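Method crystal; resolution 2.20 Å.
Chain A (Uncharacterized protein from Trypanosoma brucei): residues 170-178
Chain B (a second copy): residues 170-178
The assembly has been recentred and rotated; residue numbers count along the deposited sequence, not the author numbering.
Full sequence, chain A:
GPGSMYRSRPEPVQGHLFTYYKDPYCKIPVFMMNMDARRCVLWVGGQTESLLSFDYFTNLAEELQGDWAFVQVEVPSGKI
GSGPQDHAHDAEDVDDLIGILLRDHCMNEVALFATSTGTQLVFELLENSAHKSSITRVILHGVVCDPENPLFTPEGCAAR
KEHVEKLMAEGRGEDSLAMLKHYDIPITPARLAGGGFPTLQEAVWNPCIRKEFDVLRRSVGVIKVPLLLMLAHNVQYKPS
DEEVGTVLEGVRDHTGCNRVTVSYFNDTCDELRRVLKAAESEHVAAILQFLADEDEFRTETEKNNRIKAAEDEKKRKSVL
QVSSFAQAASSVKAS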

# COMPACT_ATOMS: atom_id res chain seq x y z
N GLU A 170 4.63 -24.39 6.13
CA GLU A 170 3.18 -24.46 5.92
C GLU A 170 2.70 -23.58 4.76
O GLU A 170 1.56 -23.70 4.33
CB GLU A 170 2.45 -24.09 7.22
CG GLU A 170 2.76 -25.08 8.35
CD GLU A 170 2.19 -24.65 9.69
OE1 GLU A 170 2.21 -23.44 9.99
OE2 GLU A 170 1.72 -25.53 10.45
N GLY A 171 3.58 -22.72 4.25
CA GLY A 171 3.20 -21.77 3.20
C GLY A 171 2.50 -20.55 3.77
O GLY A 171 1.71 -19.91 3.08
N ARG A 172 2.82 -20.22 5.02
CA ARG A 172 2.15 -19.15 5.75
C ARG A 172 3.03 -17.90 5.85
O ARG A 172 2.84 -17.06 6.74
CB ARG A 172 1.78 -19.62 7.16
CG ARG A 172 0.70 -20.69 7.23
CD ARG A 172 -0.33 -20.33 8.29
NE ARG A 172 -0.13 -21.01 9.56
CZ ARG A 172 -0.53 -20.55 10.75
NH1 ARG A 172 -1.15 -19.37 10.88
NH2 ARG A 172 -0.29 -21.27 11.84
N GLY A 173 3.97 -17.76 4.90
CA GLY A 173 4.89 -16.62 4.86
C GLY A 173 4.29 -15.23 4.86
O GLY A 173 4.93 -14.28 5.32
N GLU A 174 3.05 -15.09 4.36
CA GLU A 174 2.34 -13.80 4.31
C GLU A 174 1.56 -13.49 5.60
O GLU A 174 0.97 -12.43 5.72
CB GLU A 174 1.37 -13.76 3.12
CG GLU A 174 0.91 -12.34 2.70
CD GLU A 174 -0.18 -12.34 1.61
OE1 GLU A 174 -1.26 -12.94 1.82
OE2 GLU A 174 0.04 -11.72 0.55
N ASP A 175 1.54 -14.41 6.56
CA ASP A 175 0.64 -14.27 7.69
C ASP A 175 1.30 -13.53 8.86
O ASP A 175 1.85 -14.15 9.77
CB ASP A 175 0.13 -15.65 8.12
CG ASP A 175 -1.06 -15.58 9.05
OD1 ASP A 175 -1.51 -14.46 9.38
OD2 ASP A 175 -1.55 -16.66 9.46
N SER A 176 1.22 -12.20 8.84
CA SER A 176 1.86 -11.39 9.88
C SER A 176 1.23 -11.60 11.26
O SER A 176 1.91 -11.46 12.28
CB SER A 176 1.85 -9.90 9.50
OG SER A 176 0.59 -9.30 9.70
N LEU A 177 -0.05 -11.95 11.28
CA LEU A 177 -0.77 -12.21 12.54
C LEU A 177 -0.24 -13.45 13.27
O LEU A 177 -0.36 -13.53 14.50
CB LEU A 177 -2.30 -12.33 12.32
CG LEU A 177 -3.10 -11.05 12.60
CD1 LEU A 177 -2.82 -9.96 11.58
CD2 LEU A 177 -4.59 -11.34 12.64
N ALA A 178 0.34 -14.38 12.53
CA ALA A 178 1.01 -15.55 13.12
C ALA A 178 2.30 -15.18 13.88
O ALA A 178 2.81 -15.99 14.64
CB ALA A 178 1.32 -16.60 12.03
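Chain B 170-178: EGRGEDSLA

Chain B meets chain A as a near-twofold copy, the same loop running in roughly the opposite direction, centred on Asp A175 and Asp B175, whose CA atoms are 5.1 Å apart. Gly A171 and Gly B171 leave a helix with positive phi; type I turns span Arg A172–Asp A175 and Arg B172–Asp B175, and 3-10 segments start at Ser A176 and Ser B176.

The first rule: carboxylates reach the start of the partner's 3-10 segment. Glu A174, whose CA-to-CB bond points toward chain B, accepts at OE1 from Ser B176 OG (2.6 Å) and Ser B176 N (3.0 Å). The reciprocal set is looser: Glu B174 OE1 takes Ser A176 OG at 3.3 Å and, weakly, Ser A176 N at 3.4 Å. Each glutamate's OE2 is satisfied elsewhere.

The second rule is water between acceptors. Water 1 donates to Gly A171 O (2.9 Å) and Asp B175 OD1 (2.6 Å) while accepting from Glu A174 N (2.9 Å). Water 2 repeats this with Asp A175 OD1, Gly B171 O (weakly) and Glu B174 N.

The arginines pack despite like charge, Arg A172 CD 3.5 Å from Arg B172 NH2. Within chains, Arg A172 NH1 bridges to Asp A175 OD2 at 3.1 Å, whereas Arg B172 NH2 lies a long 3.9 Å from Asp B175 OD2.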

# COMPACT_ATOMS: atom_id res chain seq x y z
N GLU B 170 -9.16 -20.36 12.74
CA GLU B 170 -7.73 -20.49 13.07
C GLU B 170 -7.01 -19.14 13.24
O GLU B 170 -5.83 -19.12 13.59
CB GLU B 170 -7.01 -21.32 11.99
CG GLU B 170 -7.35 -22.82 12.05
CD GLU B 170 -7.49 -23.49 10.68
OE1 GLU B 170 -7.36 -22.80 9.64
OE2 GLU B 170 -7.75 -24.72 10.65
N GLY B 171 -7.70 -18.04 12.99
CA GLY B 171 -7.11 -16.71 13.10
C GLY B 171 -6.19 -16.38 11.94
O GLY B 171 -5.20 -15.64 12.09
N ARG B 172 -6.53 -16.91 10.76
CA ARG B 172 -5.71 -16.78 9.56
C ARG B 172 -6.40 -15.91 8.50
O ARG B 172 -6.28 -16.17 7.30
CB ARG B 172 -5.41 -18.16 8.99
CG ARG B 172 -4.75 -19.10 9.98
CD ARG B 172 -4.63 -20.49 9.42
NE ARG B 172 -3.87 -20.54 8.17
CZ ARG B 172 -3.68 -21.65 7.45
NH1 ARG B 172 -4.21 -22.80 7.84
NH2 ARG B 172 -2.97 -21.61 6.33
N GLY B 173 -7.09 -14.88 8.97
CA GLY B 173 -7.88 -14.02 8.09
C GLY B 173 -7.10 -13.11 7.15
O GLY B 173 -7.68 -12.57 6.21
N GLU B 174 -5.81 -12.94 7.38
CA GLU B 174 -5.00 -12.06 6.53
C GLU B 174 -4.20 -12.82 5.47
O GLU B 174 -3.60 -12.20 4.59
CB GLU B 174 -4.06 -11.23 7.40
CG GLU B 174 -3.46 -10.00 6.70
CD GLU B 174 -2.12 -9.61 7.26
OE1 GLU B 174 -1.19 -10.45 7.19
OE2 GLU B 174 -1.98 -8.47 7.77
N ASP B 175 -4.20 -14.14 5.52
CA ASP B 175 -3.37 -14.92 4.60
C ASP B 175 -4.08 -15.19 3.28
O ASP B 175 -4.81 -16.18 3.15
CB ASP B 175 -2.95 -16.24 5.26
CG ASP B 175 -2.00 -17.07 4.38
OD1 ASP B 175 -1.31 -16.49 3.50
OD2 ASP B 175 -1.96 -18.30 4.59
N SER B 176 -3.83 -14.33 2.30
CA SER B 176 -4.41 -14.50 0.97
C SER B 176 -3.98 -15.80 0.29
O SER B 176 -4.74 -16.33 -0.54
CB SER B 176 -4.08 -13.31 0.07
OG SER B 176 -2.73 -13.33 -0.34
N LEU B 177 -2.80 -16.30 0.63
CA LEU B 177 -2.28 -17.56 0.07
C LEU B 177 -3.05 -18.79 0.55
O LEU B 177 -3.11 -19.78 -0.17
CB LEU B 177 -0.79 -17.74 0.38
CG LEU B 177 0.16 -17.09 -0.62
CD1 LEU B 177 0.06 -15.58 -0.50
CD2 LEU B 177 1.57 -17.55 -0.37
N ALA B 178 -3.63 -18.71 1.74
CA ALA B 178 -4.49 -19.79 2.25
C ALA B 178 -5.79 -19.93 1.43
O ALA B 178 -6.52 -20.91 1.59
CB ALA B 178 -4.82 -19.54 3.72
O HOH W 1 1.23 -17.05 3.28
O HOH W 2 -3.90 -13.87 9.59
O HOH W 3 -2.30 -16.62 11.92